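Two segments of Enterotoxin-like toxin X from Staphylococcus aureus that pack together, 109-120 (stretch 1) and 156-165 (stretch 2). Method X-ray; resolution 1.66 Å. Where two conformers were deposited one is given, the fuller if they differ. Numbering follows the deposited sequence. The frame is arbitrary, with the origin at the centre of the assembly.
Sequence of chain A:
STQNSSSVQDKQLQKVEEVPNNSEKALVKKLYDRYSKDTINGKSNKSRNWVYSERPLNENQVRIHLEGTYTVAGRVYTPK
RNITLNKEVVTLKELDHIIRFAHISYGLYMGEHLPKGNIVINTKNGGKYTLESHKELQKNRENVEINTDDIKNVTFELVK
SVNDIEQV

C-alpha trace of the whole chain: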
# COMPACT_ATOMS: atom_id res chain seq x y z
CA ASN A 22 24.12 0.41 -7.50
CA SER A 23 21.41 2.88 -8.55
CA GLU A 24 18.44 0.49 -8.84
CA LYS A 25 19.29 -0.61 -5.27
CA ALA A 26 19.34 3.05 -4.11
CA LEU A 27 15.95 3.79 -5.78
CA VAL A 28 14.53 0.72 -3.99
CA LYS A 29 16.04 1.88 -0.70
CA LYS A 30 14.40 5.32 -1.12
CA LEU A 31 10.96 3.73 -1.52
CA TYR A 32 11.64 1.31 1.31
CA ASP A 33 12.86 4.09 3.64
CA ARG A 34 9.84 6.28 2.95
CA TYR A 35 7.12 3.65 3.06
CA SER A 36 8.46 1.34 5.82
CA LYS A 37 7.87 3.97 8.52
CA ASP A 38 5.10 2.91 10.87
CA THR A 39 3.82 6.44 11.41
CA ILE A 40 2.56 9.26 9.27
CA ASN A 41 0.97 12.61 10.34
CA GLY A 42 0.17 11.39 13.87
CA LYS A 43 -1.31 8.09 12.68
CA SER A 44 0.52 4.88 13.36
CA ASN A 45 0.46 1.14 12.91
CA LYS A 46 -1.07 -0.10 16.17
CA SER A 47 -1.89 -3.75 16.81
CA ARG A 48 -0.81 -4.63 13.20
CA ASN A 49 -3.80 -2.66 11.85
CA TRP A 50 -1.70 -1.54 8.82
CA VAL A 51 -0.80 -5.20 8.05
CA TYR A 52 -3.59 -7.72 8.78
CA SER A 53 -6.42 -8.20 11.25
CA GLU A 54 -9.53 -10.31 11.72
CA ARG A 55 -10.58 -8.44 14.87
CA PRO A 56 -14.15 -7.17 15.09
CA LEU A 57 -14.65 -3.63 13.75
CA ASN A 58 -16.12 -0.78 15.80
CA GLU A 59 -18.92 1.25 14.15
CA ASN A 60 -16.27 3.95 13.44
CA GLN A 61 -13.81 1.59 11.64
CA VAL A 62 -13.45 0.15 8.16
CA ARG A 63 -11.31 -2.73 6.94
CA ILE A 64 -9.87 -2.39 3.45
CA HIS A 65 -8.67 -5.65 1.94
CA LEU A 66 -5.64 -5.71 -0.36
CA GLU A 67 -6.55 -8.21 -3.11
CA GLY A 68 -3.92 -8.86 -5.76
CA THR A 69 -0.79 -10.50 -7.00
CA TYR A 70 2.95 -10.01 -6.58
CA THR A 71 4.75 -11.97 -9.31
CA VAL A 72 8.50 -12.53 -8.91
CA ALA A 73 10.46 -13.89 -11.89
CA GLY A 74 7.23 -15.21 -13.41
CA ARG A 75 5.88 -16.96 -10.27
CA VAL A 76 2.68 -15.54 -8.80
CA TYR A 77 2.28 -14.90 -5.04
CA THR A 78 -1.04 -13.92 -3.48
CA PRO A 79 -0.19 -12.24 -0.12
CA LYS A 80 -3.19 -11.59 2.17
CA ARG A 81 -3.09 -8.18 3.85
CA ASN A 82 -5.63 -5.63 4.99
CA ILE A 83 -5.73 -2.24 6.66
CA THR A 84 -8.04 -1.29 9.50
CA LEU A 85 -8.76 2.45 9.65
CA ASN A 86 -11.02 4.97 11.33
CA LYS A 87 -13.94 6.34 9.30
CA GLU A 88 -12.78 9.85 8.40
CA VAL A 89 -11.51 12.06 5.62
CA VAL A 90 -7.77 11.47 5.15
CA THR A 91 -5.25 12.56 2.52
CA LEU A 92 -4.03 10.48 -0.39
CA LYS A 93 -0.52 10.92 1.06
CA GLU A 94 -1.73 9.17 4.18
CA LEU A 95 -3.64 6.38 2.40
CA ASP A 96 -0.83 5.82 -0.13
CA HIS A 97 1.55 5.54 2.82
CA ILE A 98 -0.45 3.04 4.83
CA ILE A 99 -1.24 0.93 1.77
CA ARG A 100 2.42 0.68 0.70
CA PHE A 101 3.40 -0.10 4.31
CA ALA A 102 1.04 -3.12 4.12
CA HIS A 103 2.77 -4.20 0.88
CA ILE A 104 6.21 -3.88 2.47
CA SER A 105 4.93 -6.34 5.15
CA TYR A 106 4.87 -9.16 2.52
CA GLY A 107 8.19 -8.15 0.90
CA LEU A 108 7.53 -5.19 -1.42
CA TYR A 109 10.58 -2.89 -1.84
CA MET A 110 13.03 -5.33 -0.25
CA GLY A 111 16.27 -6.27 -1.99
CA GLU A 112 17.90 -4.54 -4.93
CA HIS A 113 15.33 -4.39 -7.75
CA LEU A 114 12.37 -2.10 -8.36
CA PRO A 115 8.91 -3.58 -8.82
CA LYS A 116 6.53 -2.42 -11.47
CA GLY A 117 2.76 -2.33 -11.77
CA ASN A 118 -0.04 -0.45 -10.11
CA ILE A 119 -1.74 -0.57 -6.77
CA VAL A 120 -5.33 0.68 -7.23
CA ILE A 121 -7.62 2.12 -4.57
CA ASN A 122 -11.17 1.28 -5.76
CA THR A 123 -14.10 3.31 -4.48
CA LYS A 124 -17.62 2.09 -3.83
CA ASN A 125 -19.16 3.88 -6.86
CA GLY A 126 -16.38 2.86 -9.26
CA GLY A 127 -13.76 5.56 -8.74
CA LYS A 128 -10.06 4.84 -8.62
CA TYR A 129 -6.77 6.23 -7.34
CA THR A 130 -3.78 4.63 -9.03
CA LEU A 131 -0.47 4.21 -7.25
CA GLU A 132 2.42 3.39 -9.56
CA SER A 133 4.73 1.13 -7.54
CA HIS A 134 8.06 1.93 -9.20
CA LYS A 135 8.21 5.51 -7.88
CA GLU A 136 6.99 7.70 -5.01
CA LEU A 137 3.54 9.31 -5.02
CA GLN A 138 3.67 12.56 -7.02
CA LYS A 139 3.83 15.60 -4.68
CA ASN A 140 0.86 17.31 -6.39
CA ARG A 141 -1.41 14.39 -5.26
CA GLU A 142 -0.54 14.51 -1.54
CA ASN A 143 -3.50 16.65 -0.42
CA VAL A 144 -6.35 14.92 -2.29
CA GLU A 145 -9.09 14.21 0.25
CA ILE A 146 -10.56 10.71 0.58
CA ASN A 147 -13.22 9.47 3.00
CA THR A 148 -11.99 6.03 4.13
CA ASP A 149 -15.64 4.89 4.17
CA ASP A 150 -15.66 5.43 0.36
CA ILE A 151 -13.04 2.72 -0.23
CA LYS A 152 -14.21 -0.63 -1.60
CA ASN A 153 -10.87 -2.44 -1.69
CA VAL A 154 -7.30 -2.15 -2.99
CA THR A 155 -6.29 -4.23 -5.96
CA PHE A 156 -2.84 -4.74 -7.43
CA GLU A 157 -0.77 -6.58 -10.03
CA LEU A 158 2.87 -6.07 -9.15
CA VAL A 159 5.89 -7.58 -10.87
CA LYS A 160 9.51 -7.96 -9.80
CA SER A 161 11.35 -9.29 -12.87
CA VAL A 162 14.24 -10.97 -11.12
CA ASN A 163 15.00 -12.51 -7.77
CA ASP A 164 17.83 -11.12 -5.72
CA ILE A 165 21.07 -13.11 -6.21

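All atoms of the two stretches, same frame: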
# COMPACT_ATOMS: atom_id res chain seq x y z
N TYR A 109 9.44 -3.82 -2.02
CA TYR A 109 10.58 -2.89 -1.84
C TYR A 109 11.77 -3.42 -1.04
O TYR A 109 12.62 -2.62 -0.61
CB TYR A 109 10.14 -1.52 -1.28
CG TYR A 109 9.11 -0.78 -2.08
CD1 TYR A 109 9.13 -0.77 -3.47
CD2 TYR A 109 8.12 -0.04 -1.44
CE1 TYR A 109 8.19 -0.07 -4.20
CE2 TYR A 109 7.18 0.66 -2.16
CZ TYR A 109 7.21 0.65 -3.53
OH TYR A 109 6.27 1.35 -4.22
N MET A 110 11.86 -4.73 -0.87
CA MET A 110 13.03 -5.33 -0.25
C MET A 110 13.96 -5.78 -1.35
O MET A 110 13.53 -6.04 -2.48
CB MET A 110 12.60 -6.48 0.64
CG MET A 110 11.87 -5.97 1.87
SD MET A 110 11.25 -7.26 2.96
CE MET A 110 11.03 -6.34 4.47
N GLY A 111 15.25 -5.85 -1.03
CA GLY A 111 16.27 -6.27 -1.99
C GLY A 111 16.70 -5.13 -2.89
O GLY A 111 16.61 -3.97 -2.51
N GLU A 112 17.16 -5.47 -4.09
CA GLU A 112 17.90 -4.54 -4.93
C GLU A 112 17.21 -4.15 -6.23
O GLU A 112 17.75 -3.34 -6.96
CB GLU A 112 19.30 -5.13 -5.24
N HIS A 113 16.01 -4.68 -6.49
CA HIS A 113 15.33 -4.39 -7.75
C HIS A 113 13.96 -3.76 -7.54
O HIS A 113 13.22 -4.13 -6.64
CB HIS A 113 15.19 -5.68 -8.57
CG HIS A 113 16.49 -6.38 -8.77
ND1 HIS A 113 17.45 -5.90 -9.64
CD2 HIS A 113 17.00 -7.49 -8.21
CE1 HIS A 113 18.50 -6.70 -9.60
NE2 HIS A 113 18.25 -7.67 -8.74
N LEU A 114 13.63 -2.82 -8.42
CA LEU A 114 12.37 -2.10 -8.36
C LEU A 114 11.24 -2.97 -8.90
O LEU A 114 11.38 -3.57 -9.97
CB LEU A 114 12.41 -0.83 -9.20
CG LEU A 114 13.03 0.44 -8.62
CD1 LEU A 114 13.08 1.50 -9.71
CD2 LEU A 114 12.21 0.94 -7.43
N PRO A 115 10.09 -2.97 -8.21
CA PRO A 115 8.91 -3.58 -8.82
C PRO A 115 8.30 -2.66 -9.84
O PRO A 115 8.68 -1.49 -9.96
CB PRO A 115 7.95 -3.75 -7.63
CG PRO A 115 8.31 -2.59 -6.74
CD PRO A 115 9.79 -2.37 -6.90
N LYS A 116 7.33 -3.19 -10.56
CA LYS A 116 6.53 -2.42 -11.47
C LYS A 116 5.09 -2.90 -11.39
O LYS A 116 4.82 -3.99 -10.93
CB LYS A 116 7.10 -2.52 -12.89
CG LYS A 116 7.21 -3.93 -13.43
CD LYS A 116 8.18 -4.00 -14.61
CE LYS A 116 8.05 -5.33 -15.36
NZ LYS A 116 9.36 -5.81 -15.89
N GLY A 117 4.18 -2.04 -11.82
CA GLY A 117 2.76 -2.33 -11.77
C GLY A 117 2.07 -1.38 -10.81
O GLY A 117 2.71 -0.67 -10.01
N ASN A 118 0.76 -1.38 -10.88
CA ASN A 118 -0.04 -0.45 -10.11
C ASN A 118 -0.75 -1.08 -8.95
O ASN A 118 -1.24 -2.21 -9.04
CB ASN A 118 -1.08 0.20 -10.98
CG ASN A 118 -0.48 1.01 -12.11
OD1 ASN A 118 0.64 1.53 -11.99
ND2 ASN A 118 -1.20 1.09 -13.22
N ILE A 119 -0.84 -0.30 -7.88
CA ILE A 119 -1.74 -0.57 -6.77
C ILE A 119 -2.93 0.38 -6.97
O ILE A 119 -2.73 1.58 -7.17
CB ILE A 119 -1.04 -0.29 -5.43
CG1 ILE A 119 0.23 -1.12 -5.30
CG2 ILE A 119 -1.98 -0.57 -4.26
CD1 ILE A 119 1.20 -0.60 -4.25
N VAL A 120 -4.16 -0.13 -6.94
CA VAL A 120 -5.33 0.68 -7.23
C VAL A 120 -6.30 0.72 -6.06
O VAL A 120 -6.79 -0.31 -5.63
CB VAL A 120 -6.06 0.20 -8.51
CG1 VAL A 120 -7.24 1.11 -8.82
CG2 VAL A 120 -5.07 0.15 -9.68
N PHE A 156 -4.17 -4.97 -6.89
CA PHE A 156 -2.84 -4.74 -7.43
C PHE A 156 -2.35 -5.90 -8.26
O PHE A 156 -2.71 -7.05 -7.99
CB PHE A 156 -1.81 -4.50 -6.30
CG PHE A 156 -1.75 -5.59 -5.27
CD1 PHE A 156 -2.69 -5.65 -4.24
CD2 PHE A 156 -0.76 -6.55 -5.30
CE1 PHE A 156 -2.64 -6.66 -3.28
CE2 PHE A 156 -0.69 -7.56 -4.35
CZ PHE A 156 -1.63 -7.61 -3.33
N GLU A 157 -1.48 -5.58 -9.22
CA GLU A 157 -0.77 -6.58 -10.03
C GLU A 157 0.65 -6.07 -10.14
O GLU A 157 0.96 -5.25 -11.01
CB GLU A 157 -1.38 -6.70 -11.42
CG GLU A 157 -2.88 -6.88 -11.44
CD GLU A 157 -3.45 -6.89 -12.84
OE1 GLU A 157 -2.78 -6.38 -13.77
OE2 GLU A 157 -4.58 -7.39 -13.02
N LEU A 158 1.51 -6.53 -9.23
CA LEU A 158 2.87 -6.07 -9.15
C LEU A 158 3.82 -7.15 -9.64
O LEU A 158 3.57 -8.36 -9.44
CB LEU A 158 3.18 -5.67 -7.72
CG LEU A 158 2.27 -4.57 -7.15
CD1 LEU A 158 2.75 -4.22 -5.75
CD2 LEU A 158 2.22 -3.34 -8.04
N VAL A 159 4.91 -6.70 -10.26
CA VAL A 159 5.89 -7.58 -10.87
C VAL A 159 7.30 -7.16 -10.44
O VAL A 159 7.63 -5.98 -10.47
CB VAL A 159 5.76 -7.54 -12.41
CG1 VAL A 159 6.92 -8.27 -13.09
CG2 VAL A 159 4.43 -8.13 -12.84
N LYS A 160 8.09 -8.13 -9.99
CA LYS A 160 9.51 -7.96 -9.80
C LYS A 160 10.20 -8.96 -10.75
O LYS A 160 10.11 -10.16 -10.57
CB LYS A 160 9.91 -8.17 -8.36
CG LYS A 160 11.33 -7.70 -8.08
CD LYS A 160 11.61 -7.53 -6.59
CE LYS A 160 11.94 -8.85 -5.93
NZ LYS A 160 13.34 -9.31 -6.19
N SER A 161 10.88 -8.44 -11.77
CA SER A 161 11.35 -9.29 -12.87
C SER A 161 12.39 -10.32 -12.51
O SER A 161 12.46 -11.40 -13.13
CB SER A 161 11.84 -8.42 -14.01
OG SER A 161 10.76 -7.68 -14.51
N VAL A 162 13.21 -10.03 -11.52
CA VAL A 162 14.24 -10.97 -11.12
C VAL A 162 14.23 -11.14 -9.62
O VAL A 162 13.79 -10.26 -8.88
CB VAL A 162 15.65 -10.52 -11.61
CG1 VAL A 162 15.68 -10.43 -13.14
CG2 VAL A 162 16.04 -9.19 -11.02
N ASN A 163 14.68 -12.31 -9.18
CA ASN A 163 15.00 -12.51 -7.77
C ASN A 163 16.31 -11.86 -7.45
O ASN A 163 17.13 -11.62 -8.34
CB ASN A 163 15.06 -13.98 -7.42
CG ASN A 163 13.70 -14.54 -7.13
OD1 ASN A 163 13.09 -15.20 -7.97
ND2 ASN A 163 13.19 -14.23 -5.94
N ASP A 164 16.52 -11.57 -6.17
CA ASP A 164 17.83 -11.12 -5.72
C ASP A 164 18.79 -12.32 -5.70
O ASP A 164 18.36 -13.45 -5.45
CB ASP A 164 17.71 -10.43 -4.36
CG ASP A 164 16.98 -9.10 -4.47
OD1 ASP A 164 15.75 -9.12 -4.70
OD2 ASP A 164 17.65 -8.04 -4.37
N ILE A 165 20.06 -12.06 -5.99
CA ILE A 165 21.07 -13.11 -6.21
C ILE A 165 21.99 -13.27 -5.00
O ILE A 165 21.53 -13.27 -3.86
CB ILE A 165 21.93 -12.80 -7.46
O HOH W 1 14.56 -6.79 -5.06
O HOH W 2 11.35 -5.58 -11.73
O HOH W 3 -0.43 -3.00 -12.80

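The two segments form a short, irregular antiparallel backbone pairing, extended at one end by a polar cluster around Asp-164 and closed at the other by apolar packing, with 731 Å² buried in all.

The direction is set by the strand axes, which run at 163° to one another and approach to 5.2 Å. The most regular pairing is Lys-116 with Val-159: Lys-116 N donates to Val-159 O at 2.8 Å (153° at the hydrogen) and Val-159 N returns to Lys-116 O at 2.8 Å (157°). This reciprocal pair is a single bridge. Further along, Glu-157 N reaches Asn-118 O only at 3.4 Å, a weak hydrogen bond despite its 159° angle. Water 3 spans the gap between these links, accepting from Asn-118 N at 2.8 Å and donating to Glu-157 O at 3.2 Å. Water 2 does similar work beyond the bridge, donating to Leu-114 O at 2.7 Å and accepting from Ser-161 N at 2.9 Å.

Gly-117 lies where the backbones crowd. Its CA is 3.5 Å from Glu-157 O, a CA-H...O contact with 149° at the hydrogen. An ideally placed CB would come within 2.2 Å of that same oxygen, and phi/psi of 114/168 would also jam it against the preceding carbonyl, so two independent constraints favour glycine.

Ile-119 and Phe-156 form a non-hydrogen-bonded pair with CA atoms 4.4 Å apart and side chains on the same face of the sheet. Ile-119 CG1 packs 4.1 Å from Phe-156 CB and 4.0 Å from Leu-158 CD1. The Phe-156 ring itself leads away, so its CB makes the approach.

At the other end, Asp-164 leaves its backbone sideways, but its carboxylate comes nearer stretch 1. Its OD2 accepts from Glu-112 N at 2.6 Å (141°), while its OD1 forms a salt bridge with Lys-160 NZ at 2.8 Å. Lys-160 NZ also donates to Val-162 O at 2.9 Å, bracing the loop that presents the acid. Water 1 accepts from His-113 N at 2.9 Å and lies 2.6 Å from Asp-164 OD1, tying the acid to a second backbone amide. Gly-111 leaves room here: an ideal CB would lie 2.5 Å from Asp-164 OD2, and its phi of 82° also favours glycine.

Two contacts between side chains complete the picture. Val-162 CG2 sits 3.5 Å from the centroid of the His-113 ring, 12° off the normal, a CH-pi contact over the face. Lys-116 swings its end nearer stretch 2, where NZ donates to Ser-161 OG at 2.7 Å.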